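Local coordinates for beta-glucosidase (Saccharopolyspora erythraea D, PDB 5M6G), which probably hydrolyses terminal, non-reducing beta-D-glucosyl residues with release of beta-D-glucose, as a two-domain member of glycosyl hydrolase family 3, at residues A[198-203]-A[596-601]; A[585-590]-A[604-609]; A[85-90]-A[123-128]; A[68-73]-A[339-344]; A[434-439]-A[518-523]. All coordinates share one frame; numbering follows the deposited sequence. Where two conformers were deposited one is given.

Interaction 1: A[198-203]-A[596-601]; sequences GEKSEN and INDGDG. With MG (magnesium ion), chain D.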
# COMPACT_ATOMS: atom_id res chain seq x y z
N GLY A 198 7.67 4.84 -7.51
CA GLY A 198 8.91 5.03 -8.25
C GLY A 198 9.86 5.92 -7.50
O GLY A 198 9.53 6.53 -6.49
N GLU A 199 11.08 5.99 -8.03
CA GLU A 199 12.15 6.75 -7.39
C GLU A 199 12.09 8.24 -7.69
O GLU A 199 12.80 9.01 -7.04
CB GLU A 199 13.51 6.20 -7.82
CG GLU A 199 13.90 6.62 -9.22
CD GLU A 199 15.19 5.96 -9.70
OE1 GLU A 199 15.61 4.96 -9.08
OE2 GLU A 199 15.76 6.45 -10.69
N LYS A 200 11.29 8.66 -8.66
CA LYS A 200 11.21 10.06 -9.05
C LYS A 200 9.91 10.66 -8.55
O LYS A 200 8.85 10.03 -8.65
CB LYS A 200 11.31 10.24 -10.56
CG LYS A 200 12.64 9.78 -11.12
CD LYS A 200 12.69 9.94 -12.63
CE LYS A 200 12.78 11.39 -13.04
NZ LYS A 200 14.20 11.77 -13.23
N SER A 201 9.99 11.87 -8.00
CA SER A 201 8.79 12.54 -7.50
C SER A 201 7.70 12.61 -8.56
O SER A 201 6.52 12.56 -8.22
CB SER A 201 9.14 13.94 -7.00
OG SER A 201 9.56 14.74 -8.08
N GLU A 202 8.08 12.76 -9.84
CA GLU A 202 7.12 12.66 -10.94
C GLU A 202 6.29 11.39 -10.83
O GLU A 202 5.06 11.41 -11.01
CB GLU A 202 7.86 12.68 -12.29
CG GLU A 202 7.21 11.81 -13.38
CD GLU A 202 8.20 10.91 -14.13
OE1 GLU A 202 9.35 11.33 -14.39
OE2 GLU A 202 7.82 9.77 -14.47
N ASN A 203 6.95 10.26 -10.57
CA ASN A 203 6.26 8.97 -10.54
C ASN A 203 5.13 9.01 -9.53
O ASN A 203 3.95 8.88 -9.87
CB ASN A 203 7.24 7.84 -10.22
CG ASN A 203 8.29 7.62 -11.31
OD1 ASN A 203 8.01 7.79 -12.50
ND2 ASN A 203 9.51 7.22 -10.91
N ILE A 596 20.90 4.11 -5.86
CA ILE A 596 21.12 4.56 -7.23
C ILE A 596 19.83 5.17 -7.75
O ILE A 596 18.74 4.60 -7.60
CB ILE A 596 21.62 3.42 -8.15
CG1 ILE A 596 21.94 3.98 -9.54
CG2 ILE A 596 20.61 2.26 -8.20
CD1 ILE A 596 22.77 3.04 -10.41
N ASN A 597 19.94 6.36 -8.34
CA ASN A 597 18.76 7.08 -8.77
C ASN A 597 19.09 7.89 -10.01
O ASN A 597 20.22 8.33 -10.21
CB ASN A 597 18.23 8.01 -7.67
CG ASN A 597 17.76 7.25 -6.47
OD1 ASN A 597 16.66 6.70 -6.48
ND2 ASN A 597 18.58 7.20 -5.42
N ASP A 598 18.07 8.07 -10.84
CA ASP A 598 18.19 8.82 -12.08
C ASP A 598 18.86 10.16 -11.83
O ASP A 598 18.48 10.89 -10.90
CB ASP A 598 16.79 9.02 -12.68
CG ASP A 598 16.84 9.39 -14.14
OD1 ASP A 598 17.63 8.78 -14.88
OD2 ASP A 598 16.08 10.29 -14.55
N GLY A 599 19.88 10.46 -12.63
CA GLY A 599 20.58 11.72 -12.54
C GLY A 599 21.71 11.77 -11.54
O GLY A 599 22.36 12.82 -11.42
N ASP A 600 21.99 10.68 -10.82
CA ASP A 600 23.06 10.72 -9.83
C ASP A 600 24.44 10.46 -10.43
O ASP A 600 25.40 10.35 -9.67
CB ASP A 600 22.78 9.74 -8.68
CG ASP A 600 22.92 8.28 -9.08
OD1 ASP A 600 23.27 7.97 -10.26
OD2 ASP A 600 22.67 7.42 -8.19
N GLY A 601 24.55 10.34 -11.75
CA GLY A 601 25.84 10.14 -12.38
C GLY A 601 26.35 8.70 -12.42
O GLY A 601 27.30 8.42 -13.15
MG MG D . 16.48 4.37 -7.20
O HOH W 1 15.12 3.63 -5.62
O HOH W 2 16.84 2.19 -7.79
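Glu-199 turns CG between its backbone N and carbonyl carbon (chi1 76°), and Asn-597 sets CG anti to its carbonyl carbon (chi1 -64°); Glu-199 OE1 and Asn-597 OD1 meet at one magnesium ion. The glutamate chain is extended beyond CG. The two side chains slide past each other in opposite directions. Glu-199 OE1 binds the magnesium at 2.2 Å. Ile-596 O binds it at 2.3 Å, and Asn-597 OD1 and two waters are further ligands. The second carboxylate oxygen is used too: Asp-598 N donates to Glu-199 OE2 at 2.8 Å, from above the carboxylate plane. Thr-586 OG1 is a further hydrogen-bond partner of that oxygen, and Asn-597 ND2 bonds to Arg-186 O. The carboxylate is thus fixed at both oxygens. Beside it, Lys-200 NZ forms a salt bridge with Asp-598 OD2 at 2.7 Å, on the anti lone pair. Lys-200 is the N-cap residue of helix 201-206. The magnesium therefore ties the loop leading into this helix, in the N-terminal domain of the family 3 fold, to a loop after helix 567-573 in the C-terminal domain.

Interaction 2: A[585-590]-A[604-609]; sequences MTWMRS and PLFPHG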
# COMPACT_ATOMS: atom_id res chain seq x y z
N MET A 585 12.25 2.46 -11.24
CA MET A 585 13.47 2.62 -10.46
C MET A 585 14.65 2.34 -11.38
O MET A 585 14.56 1.52 -12.30
CB MET A 585 13.55 1.66 -9.25
CG MET A 585 12.76 2.06 -7.98
SD MET A 585 10.98 2.01 -8.26
CE MET A 585 10.28 2.09 -6.60
N THR A 586 15.77 3.02 -11.12
CA THR A 586 17.01 2.72 -11.82
C THR A 586 17.56 1.37 -11.37
O THR A 586 17.58 1.06 -10.17
CB THR A 586 18.03 3.84 -11.54
OG1 THR A 586 17.55 5.07 -12.08
CG2 THR A 586 19.36 3.52 -12.15
N TRP A 587 17.99 0.55 -12.32
CA TRP A 587 18.39 -0.83 -12.02
C TRP A 587 19.91 -0.93 -11.88
O TRP A 587 20.64 -0.66 -12.84
CB TRP A 587 17.89 -1.78 -13.11
CG TRP A 587 17.86 -3.21 -12.69
CD1 TRP A 587 18.92 -3.99 -12.30
CD2 TRP A 587 16.70 -4.07 -12.64
NE1 TRP A 587 18.49 -5.27 -12.00
CE2 TRP A 587 17.13 -5.34 -12.20
CE3 TRP A 587 15.34 -3.87 -12.92
CZ2 TRP A 587 16.26 -6.40 -12.02
CZ3 TRP A 587 14.47 -4.95 -12.74
CH2 TRP A 587 14.93 -6.19 -12.30
N MET A 588 20.36 -1.39 -10.72
CA MET A 588 21.78 -1.36 -10.36
C MET A 588 22.63 -2.28 -11.25
O MET A 588 22.20 -3.37 -11.65
CB MET A 588 21.96 -1.78 -8.90
CG MET A 588 21.72 -3.28 -8.67
SD MET A 588 21.50 -3.79 -6.97
CE MET A 588 19.70 -3.80 -6.85
N ARG A 589 23.87 -1.84 -11.54
CA ARG A 589 24.90 -2.75 -12.01
C ARG A 589 25.47 -3.57 -10.87
O ARG A 589 25.99 -4.67 -11.08
CB ARG A 589 26.06 -2.01 -12.68
CG ARG A 589 25.81 -1.54 -14.09
CD ARG A 589 27.10 -1.02 -14.74
NE ARG A 589 26.78 -0.32 -15.98
CZ ARG A 589 26.52 -0.93 -17.12
NH1 ARG A 589 26.53 -2.26 -17.20
NH2 ARG A 589 26.22 -0.21 -18.20
N SER A 590 25.39 -3.03 -9.66
CA SER A 590 26.01 -3.63 -8.49
C SER A 590 25.28 -3.12 -7.26
O SER A 590 24.90 -1.95 -7.19
CB SER A 590 27.50 -3.28 -8.43
OG SER A 590 28.01 -3.53 -7.14
N PRO A 604 24.02 2.78 -14.65
CA PRO A 604 23.18 1.66 -14.24
C PRO A 604 23.18 0.53 -15.27
O PRO A 604 23.55 0.71 -16.43
CB PRO A 604 21.79 2.30 -14.15
CG PRO A 604 21.79 3.27 -15.29
CD PRO A 604 23.24 3.82 -15.35
N LEU A 605 22.74 -0.65 -14.82
CA LEU A 605 22.48 -1.74 -15.75
C LEU A 605 21.35 -1.37 -16.71
O LEU A 605 21.48 -1.55 -17.93
CB LEU A 605 22.13 -3.02 -14.98
CG LEU A 605 21.91 -4.27 -15.84
CD1 LEU A 605 23.22 -4.64 -16.56
CD2 LEU A 605 21.40 -5.43 -15.00
N PHE A 606 20.24 -0.85 -16.18
CA PHE A 606 19.14 -0.30 -16.96
C PHE A 606 18.72 1.03 -16.34
O PHE A 606 18.47 1.09 -15.12
CB PHE A 606 17.91 -1.25 -17.00
CG PHE A 606 18.22 -2.65 -17.43
CD1 PHE A 606 18.47 -2.95 -18.75
CD2 PHE A 606 18.23 -3.68 -16.50
CE1 PHE A 606 18.74 -4.25 -19.15
CE2 PHE A 606 18.50 -4.99 -16.90
CZ PHE A 606 18.77 -5.27 -18.22
N PRO A 607 18.57 2.09 -17.13
CA PRO A 607 18.17 3.38 -16.56
C PRO A 607 16.67 3.46 -16.30
O PRO A 607 15.87 2.69 -16.83
CB PRO A 607 18.56 4.38 -17.66
CG PRO A 607 18.34 3.58 -18.94
CD PRO A 607 18.71 2.14 -18.59
N HIS A 608 16.31 4.42 -15.46
CA HIS A 608 14.92 4.80 -15.26
C HIS A 608 14.25 5.05 -16.60
O HIS A 608 14.83 5.66 -17.49
CB HIS A 608 14.87 6.05 -14.38
CG HIS A 608 13.48 6.45 -13.97
ND1 HIS A 608 12.62 7.10 -14.82
CD2 HIS A 608 12.81 6.28 -12.81
CE1 HIS A 608 11.47 7.31 -14.20
NE2 HIS A 608 11.57 6.83 -12.97
N GLY A 609 13.03 4.55 -16.76
CA GLY A 609 12.31 4.74 -18.00
C GLY A 609 12.61 3.73 -19.08
O GLY A 609 12.01 3.80 -20.16
O HOH W 3 18.33 6.05 -14.41
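A classic beta bulge joins the two loop segments: Leu-605 and Phe-606 both face Trp-587. Trp-587 and Phe-606 form a single antiparallel bridge, a hydrogen-bonded pair. Trp-587 N donates to Phe-606 O at 2.9 Å, nearly along the C=O axis. The return bonds, from Phe-606 N and Leu-605 N to Trp-587 O, are both weak. The aromatic side chains lie side by side and point the same way. They form a T-shaped pair, with the edge of Phe-606 toward the face of Trp-587. The ring planes stand at 88°. Trp-587 CG, anti to the backbone N (chi1 -161°), is the ring atom that Phe-606 CD2 meets, at 3.9 Å. Leu-605 CD2 reaches Trp-587 CD1 at 3.9 Å. On the Pro-604 side the packing is tight, with Thr-586 CG2 at 3.4 Å from Pro-604 CB. A water donates to Thr-586 OG1 at 2.6 Å and accepts from His-608 N at 2.8 Å. Arg-589 lays one face of its guanidinium against Pro-604 O, and its salt bridge goes to Asp-603. Both rings also touch Leu-416 of strand 414-418. One sound backbone bond, the T-shaped pair, Leu-605 on Trp-587 and Thr-586 on Pro-604 carry the contact. Thr-586 OG1 also bonds to the magnesium ligand Glu-199, which makes it a second-shell residue of the metal site.

Interaction 3: A[85-90]-A[123-128]; sequences IGSVLS and PLIYGV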
# COMPACT_ATOMS: atom_id res chain seq x y z
N ILE A 85 -14.61 6.08 21.70
CA ILE A 85 -13.45 6.07 20.82
C ILE A 85 -13.88 6.43 19.40
O ILE A 85 -14.96 6.06 18.93
CB ILE A 85 -12.76 4.70 20.92
CG1 ILE A 85 -11.87 4.68 22.17
CG2 ILE A 85 -11.96 4.36 19.65
CD1 ILE A 85 -11.55 3.31 22.68
N GLY A 86 -13.03 7.20 18.70
CA GLY A 86 -13.43 7.73 17.41
C GLY A 86 -13.24 6.77 16.25
O GLY A 86 -13.95 6.87 15.25
N SER A 87 -12.31 5.84 16.36
CA SER A 87 -11.99 5.02 15.21
C SER A 87 -11.48 3.67 15.65
O SER A 87 -10.93 3.52 16.75
CB SER A 87 -10.94 5.72 14.33
OG SER A 87 -10.67 4.95 13.17
N VAL A 88 -11.66 2.68 14.77
CA VAL A 88 -11.06 1.36 14.91
C VAL A 88 -10.36 1.04 13.60
O VAL A 88 -10.76 1.51 12.54
CB VAL A 88 -12.11 0.29 15.28
CG1 VAL A 88 -11.51 -1.11 15.31
CG2 VAL A 88 -12.76 0.62 16.63
N LEU A 89 -9.28 0.25 13.68
CA LEU A 89 -8.63 -0.27 12.48
C LEU A 89 -8.46 -1.77 12.60
O LEU A 89 -8.45 -2.34 13.69
CB LEU A 89 -7.25 0.37 12.20
CG LEU A 89 -6.04 -0.13 13.01
CD1 LEU A 89 -4.74 -0.01 12.21
CD2 LEU A 89 -5.90 0.62 14.33
N SER A 90 -8.34 -2.41 11.44
CA SER A 90 -7.75 -3.74 11.35
C SER A 90 -6.31 -3.56 10.92
O SER A 90 -6.04 -2.98 9.87
CB SER A 90 -8.50 -4.62 10.34
OG SER A 90 -9.67 -5.16 10.90
N PRO A 123 -20.85 8.38 14.87
CA PRO A 123 -20.52 7.11 14.24
C PRO A 123 -19.01 6.90 14.21
O PRO A 123 -18.22 7.85 14.19
CB PRO A 123 -21.11 7.23 12.83
CG PRO A 123 -21.17 8.69 12.58
CD PRO A 123 -21.36 9.37 13.91
N LEU A 124 -18.63 5.63 14.25
CA LEU A 124 -17.24 5.23 14.14
C LEU A 124 -16.76 5.39 12.70
O LEU A 124 -17.53 5.25 11.75
CB LEU A 124 -17.10 3.78 14.56
CG LEU A 124 -15.78 3.24 15.07
CD1 LEU A 124 -15.44 3.91 16.38
CD2 LEU A 124 -15.94 1.74 15.25
N ILE A 125 -15.47 5.67 12.54
CA ILE A 125 -14.79 5.55 11.25
C ILE A 125 -13.82 4.38 11.37
O ILE A 125 -13.13 4.23 12.38
CB ILE A 125 -14.10 6.86 10.82
CG1 ILE A 125 -13.68 6.83 9.35
CG2 ILE A 125 -12.90 7.20 11.72
CD1 ILE A 125 -13.14 8.16 8.85
N TYR A 126 -13.83 3.49 10.37
CA TYR A 126 -13.03 2.28 10.41
C TYR A 126 -11.96 2.36 9.33
O TYR A 126 -12.27 2.67 8.18
CB TYR A 126 -13.91 1.04 10.20
CG TYR A 126 -13.31 -0.25 10.74
CD1 TYR A 126 -12.22 -0.85 10.10
CD2 TYR A 126 -13.83 -0.86 11.88
CE1 TYR A 126 -11.67 -2.02 10.59
CE2 TYR A 126 -13.28 -2.03 12.37
CZ TYR A 126 -12.20 -2.61 11.72
OH TYR A 126 -11.66 -3.78 12.22
N GLY A 127 -10.71 2.10 9.71
CA GLY A 127 -9.60 2.14 8.77
C GLY A 127 -8.96 0.79 8.53
O GLY A 127 -9.06 -0.12 9.36
N VAL A 128 -8.29 0.62 7.38
CA VAL A 128 -7.68 -0.65 7.02
C VAL A 128 -6.60 -0.36 5.99
O VAL A 128 -6.65 0.65 5.28
CB VAL A 128 -8.74 -1.63 6.46
CG1 VAL A 128 -9.20 -1.20 5.07
CG2 VAL A 128 -8.21 -3.04 6.43
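Ser-87 OG donates to Ile-125 O at 2.7 Å, from above the carbonyl plane. Val-88 N reaches the same oxygen in its plane at 3.2 Å, giving this carbonyl two donors. The next rung is Gly-127 N to Val-88 O at 2.9 Å. Ser-90 N then bonds to Gly-127 O. These are rungs between parallel strands 87-90 and 125-128. Tyr-126 CG is anti to the backbone N (chi1 -158°), and the ring lies with Val-88 O over one face and Ser-90 OG in plane at its edge. Tyr-126 OH donates to Ser-90 OG at 2.8 Å. Val-88 CG1 touches Tyr-126 CE2 at 3.6 Å, and Val-88 CG2 meets Leu-124 CD2. A leucine in place of Tyr-126 removes the hydroxyl and ring, and would probably leave Ser-90 OG without this donor and open a gap beside Val-88 CG1. Further out, Gln-69 NE2 and Ser-94 O hold the hydroxyls of Ser-87 and Ser-90, and Met-107 of helix 101-116 packs on Tyr-126. That helix is the crossover of this beta-alpha-beta unit in the barrel-like N-terminal domain. Leu-89 touches the bound sorbitol. The buried hydroxyls of Ser-87, Ser-90 and Tyr-126 each have a hydrogen-bond partner, so side-chain bonds add to the backbone ladder.

Interaction 4: A[68-73]-A[339-344]; sequences VQVERK and FMMSSR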
# COMPACT_ATOMS: atom_id res chain seq x y z
N VAL A 68 -8.66 8.82 19.21
CA VAL A 68 -8.13 7.46 19.36
C VAL A 68 -8.57 6.61 18.18
O VAL A 68 -9.76 6.59 17.81
CB VAL A 68 -8.59 6.84 20.69
CG1 VAL A 68 -8.19 5.37 20.75
CG2 VAL A 68 -8.02 7.63 21.89
N GLN A 69 -7.62 5.90 17.56
CA GLN A 69 -7.93 4.81 16.64
C GLN A 69 -7.28 3.56 17.22
O GLN A 69 -6.05 3.46 17.28
CB GLN A 69 -7.43 5.09 15.23
CG GLN A 69 -7.77 3.97 14.23
CD GLN A 69 -7.15 4.22 12.88
OE1 GLN A 69 -5.94 4.15 12.73
NE2 GLN A 69 -7.97 4.57 11.91
N VAL A 70 -8.11 2.60 17.65
CA VAL A 70 -7.63 1.42 18.35
C VAL A 70 -7.78 0.20 17.45
O VAL A 70 -8.75 0.08 16.70
CB VAL A 70 -8.36 1.22 19.71
CG1 VAL A 70 -9.87 0.91 19.54
CG2 VAL A 70 -7.66 0.16 20.53
N GLU A 71 -6.79 -0.69 17.52
CA GLU A 71 -6.83 -1.91 16.73
C GLU A 71 -7.87 -2.87 17.31
O GLU A 71 -7.99 -3.02 18.53
CB GLU A 71 -5.44 -2.56 16.72
CG GLU A 71 -5.09 -3.32 15.45
CD GLU A 71 -5.77 -4.68 15.36
OE1 GLU A 71 -5.90 -5.35 16.40
OE2 GLU A 71 -6.17 -5.07 14.24
N ARG A 72 -8.63 -3.52 16.42
CA ARG A 72 -9.84 -4.23 16.83
C ARG A 72 -9.56 -5.31 17.87
O ARG A 72 -10.44 -5.60 18.69
CB ARG A 72 -10.53 -4.83 15.61
CG ARG A 72 -9.58 -5.72 14.80
CD ARG A 72 -10.32 -6.56 13.76
NE ARG A 72 -11.10 -7.64 14.35
CZ ARG A 72 -10.61 -8.84 14.64
NH1 ARG A 72 -9.33 -9.10 14.40
NH2 ARG A 72 -11.39 -9.78 15.17
N LYS A 73 -8.38 -5.94 17.85
CA LYS A 73 -8.11 -6.98 18.83
C LYS A 73 -8.07 -6.44 20.26
O LYS A 73 -8.25 -7.21 21.21
CB LYS A 73 -6.79 -7.69 18.51
CG LYS A 73 -6.84 -8.59 17.28
CD LYS A 73 -5.57 -9.43 17.13
CE LYS A 73 -4.34 -8.55 16.92
NZ LYS A 73 -4.37 -7.87 15.59
N PHE A 339 -4.60 9.12 16.75
CA PHE A 339 -3.47 8.31 17.17
C PHE A 339 -3.80 6.84 17.04
O PHE A 339 -4.73 6.34 17.69
CB PHE A 339 -3.03 8.71 18.57
CG PHE A 339 -2.47 10.09 18.59
CD1 PHE A 339 -3.32 11.19 18.62
CD2 PHE A 339 -1.11 10.30 18.44
CE1 PHE A 339 -2.80 12.47 18.56
CE2 PHE A 339 -0.59 11.56 18.39
CZ PHE A 339 -1.43 12.65 18.45
N MET A 340 -3.05 6.16 16.18
CA MET A 340 -3.27 4.76 15.85
C MET A 340 -2.50 3.91 16.86
O MET A 340 -1.28 4.04 16.97
CB MET A 340 -2.80 4.48 14.43
CG MET A 340 -3.04 3.05 13.95
SD MET A 340 -2.17 2.76 12.39
CE MET A 340 -2.95 3.97 11.33
N MET A 341 -3.21 3.06 17.59
CA MET A 341 -2.58 2.31 18.67
C MET A 341 -3.09 0.88 18.69
O MET A 341 -4.25 0.60 18.35
CB MET A 341 -2.82 3.00 20.03
CG MET A 341 -4.29 3.10 20.43
SD MET A 341 -4.45 4.25 21.83
CE MET A 341 -4.17 5.83 21.01
N SER A 342 -2.20 -0.04 19.11
CA SER A 342 -2.53 -1.46 19.17
C SER A 342 -3.32 -1.83 20.41
O SER A 342 -3.94 -2.90 20.44
CB SER A 342 -1.25 -2.31 19.14
OG SER A 342 -0.40 -2.02 20.25
N SER A 343 -3.30 -0.97 21.43
CA SER A 343 -3.96 -1.18 22.71
C SER A 343 -3.71 0.06 23.55
O SER A 343 -3.14 1.04 23.06
CB SER A 343 -3.42 -2.42 23.42
OG SER A 343 -2.03 -2.25 23.70
N ARG A 344 -4.13 0.02 24.82
CA ARG A 344 -3.86 1.08 25.80
C ARG A 344 -4.65 2.36 25.50
O ARG A 344 -4.20 3.46 25.85
CB ARG A 344 -2.36 1.38 25.89
CG ARG A 344 -1.53 0.29 26.55
CD ARG A 344 -0.14 0.24 25.93
NE ARG A 344 -0.22 -0.05 24.50
CZ ARG A 344 0.60 0.48 23.59
NH1 ARG A 344 0.45 0.18 22.31
NH2 ARG A 344 1.55 1.32 23.97
O HOH W 4 -4.10 -5.31 18.92
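Glu-71 OE1 and Ser-342 O are bridged by a water that donates to both, and Lys-73 grips the same carboxylate oxygen. Lys-73 N reaches Glu-71 OE1 at 2.9 Å and Lys-73 NZ at 3.1 Å. They come from opposite faces of the carboxylate plane, and the NZ contact is a salt bridge. The Glu-71 chain bends at chi2 (-76°), which turns CD off the extended path. Glu-71 OE2 is held by Ser-94 OG and Gly-91 N. Behind this end run parallel strands 68-71 and 339-341. Gln-69 N donates to Phe-339 O at 2.9 Å, and Met-341 N to Gln-69 O at 2.9 Å. Glu-71 N to Met-341 O adds a third rung. Gln-69 and Met-340 lie side by side and point the same way, with Gln-69 OE1 at 3.3 Å from Met-340 CE. On the other face, Val-68 CG1 meets Met-341 SD at 4.1 Å, the side chains crossing at about a right angle, and helix 345-357 covers them. Met-340 touches the bound sorbitol and is part of its pocket. Gln-69 OE1 is buried against methionine carbons with no polar partner in the model, which probably carries an energetic cost; NE2 is bonded to Ser-87.

Interaction 5: A[434-439]-A[518-523]; sequences AGKNAD and EEDRAT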
# COMPACT_ATOMS: atom_id res chain seq x y z
N ALA A 434 9.72 -23.35 -14.64
CA ALA A 434 10.38 -23.61 -13.37
C ALA A 434 10.39 -22.33 -12.56
O ALA A 434 10.01 -21.26 -13.04
CB ALA A 434 11.81 -24.12 -13.57
N GLY A 435 10.84 -22.44 -11.32
CA GLY A 435 10.99 -21.28 -10.45
C GLY A 435 10.03 -21.31 -9.27
O GLY A 435 8.87 -21.71 -9.40
N LYS A 436 10.51 -20.85 -8.11
CA LYS A 436 9.67 -20.84 -6.92
C LYS A 436 8.53 -19.82 -7.00
O LYS A 436 7.61 -19.87 -6.17
CB LYS A 436 10.51 -20.58 -5.66
CG LYS A 436 11.05 -19.16 -5.54
CD LYS A 436 11.63 -18.92 -4.13
CE LYS A 436 12.24 -17.52 -3.99
NZ LYS A 436 13.54 -17.33 -4.73
N ASN A 437 8.57 -18.90 -7.96
CA ASN A 437 7.51 -17.92 -8.13
C ASN A 437 6.61 -18.22 -9.32
O ASN A 437 5.79 -17.38 -9.69
CB ASN A 437 8.11 -16.51 -8.23
CG ASN A 437 8.62 -16.02 -6.89
OD1 ASN A 437 8.30 -16.62 -5.87
ND2 ASN A 437 9.40 -14.93 -6.88
N ALA A 438 6.74 -19.41 -9.93
CA ALA A 438 5.97 -19.73 -11.13
C ALA A 438 4.52 -20.10 -10.83
O ALA A 438 3.64 -19.88 -11.68
CB ALA A 438 6.64 -20.89 -11.89
N ASP A 439 4.25 -20.70 -9.67
CA ASP A 439 2.97 -21.33 -9.40
C ASP A 439 2.57 -21.06 -7.95
O ASP A 439 2.31 -21.96 -7.16
CB ASP A 439 3.04 -22.84 -9.66
CG ASP A 439 1.67 -23.51 -9.62
OD1 ASP A 439 0.67 -22.87 -10.01
OD2 ASP A 439 1.59 -24.70 -9.23
N GLU A 518 20.21 -18.96 -3.77
CA GLU A 518 20.91 -20.07 -4.41
C GLU A 518 19.95 -20.97 -5.16
O GLU A 518 20.33 -21.58 -6.17
CB GLU A 518 21.72 -20.85 -3.37
CG GLU A 518 22.94 -20.04 -2.89
CD GLU A 518 24.07 -20.89 -2.33
OE1 GLU A 518 23.83 -22.09 -2.04
OE2 GLU A 518 25.20 -20.37 -2.19
N GLU A 519 18.69 -21.04 -4.73
CA GLU A 519 17.72 -21.83 -5.46
C GLU A 519 17.46 -21.23 -6.84
O GLU A 519 17.47 -21.95 -7.85
CB GLU A 519 16.41 -21.93 -4.68
CG GLU A 519 15.29 -22.57 -5.50
CD GLU A 519 13.95 -22.63 -4.78
OE1 GLU A 519 12.98 -23.11 -5.41
OE2 GLU A 519 13.85 -22.23 -3.59
N ASP A 520 17.23 -19.92 -6.91
CA ASP A 520 16.96 -19.29 -8.20
C ASP A 520 18.13 -19.47 -9.16
O ASP A 520 17.93 -19.71 -10.36
CB ASP A 520 16.67 -17.79 -8.03
CG ASP A 520 15.36 -17.52 -7.30
OD1 ASP A 520 14.58 -18.45 -7.02
OD2 ASP A 520 15.10 -16.33 -7.00
N ARG A 521 19.37 -19.33 -8.67
CA ARG A 521 20.51 -19.44 -9.57
C ARG A 521 20.76 -20.89 -9.99
O ARG A 521 21.12 -21.14 -11.14
CB ARG A 521 21.75 -18.83 -8.93
CG ARG A 521 21.52 -17.41 -8.44
CD ARG A 521 22.79 -16.68 -8.23
NE ARG A 521 23.09 -16.64 -6.80
CZ ARG A 521 23.89 -17.51 -6.21
NH1 ARG A 521 24.48 -18.46 -6.93
NH2 ARG A 521 24.12 -17.40 -4.91
N ALA A 522 20.55 -21.84 -9.08
CA ALA A 522 20.62 -23.26 -9.45
C ALA A 522 19.57 -23.62 -10.50
O ALA A 522 19.87 -24.34 -11.46
CB ALA A 522 20.42 -24.13 -8.21
N THR A 523 18.34 -23.14 -10.34
CA THR A 523 17.29 -23.48 -11.29
C THR A 523 17.55 -22.86 -12.66
O THR A 523 17.39 -23.53 -13.69
CB THR A 523 15.93 -23.04 -10.74
OG1 THR A 523 15.61 -23.86 -9.62
CG2 THR A 523 14.85 -23.20 -11.80
O HOH W 5 13.35 -20.32 -8.36
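Lys-436 NZ meets both oxygens of Asp-520 in a salt bridge, which belongs to the tight, buried part of the contact. The bond to OD1 is 2.8 Å, on the syn side and 31° out of the carboxylate plane. The one to OD2 is 2.9 Å and weak. The two side chains cross at about a right angle. Lys-436 chi4 (-73°) bends NZ out of the extended chain. Asp-517 and Gly-499 O are further partners of NZ, and Gly-499 N bonds to Asp-520 OD2. A water accepts from Lys-436 N and donates to Asp-520 OD1 at 2.6 Å. Ala-434 CB, also buried, meets Thr-523 CG2 at 3.6 Å. The partly exposed side is looser. There Glu-519 OE1 rests 3.5 Å from Lys-436 CB, and its salt bridge goes to Arg-482 instead. A methionine in place of Lys-436 would probably leave Asp-520 and Asp-517 without their shared positive mate. The contact sets helix 518-528 against the turn that follows strand 431-434 of the mixed sheet in the C-terminal domain. One lysine among two aspartates and a carbonyl oxygen is likely to stay charged, and would probably offset the negative groups at the start of the helix.

From the N terminus, strand 68-71 comes first, and interaction 4 closes a long loop when strand 339-341 pairs with it. Interaction 3 closes within that loop, joining strands 87-90 and 125-128. Strands 68-71 and 87-90 are neighbours, so both contacts build one parallel sheet beside the sorbitol pocket. Segment 198-203 also leaves from inside this loop, and interaction 1 crosses interaction 4 by reaching 596-601. It ties the N-terminal domain to the C-terminal one. Interaction 5 lies within the span of interaction 1, inside the C-terminal domain. Interaction 2 closes a short loop near the end, alternates with interaction 1 and touches it at the magnesium site.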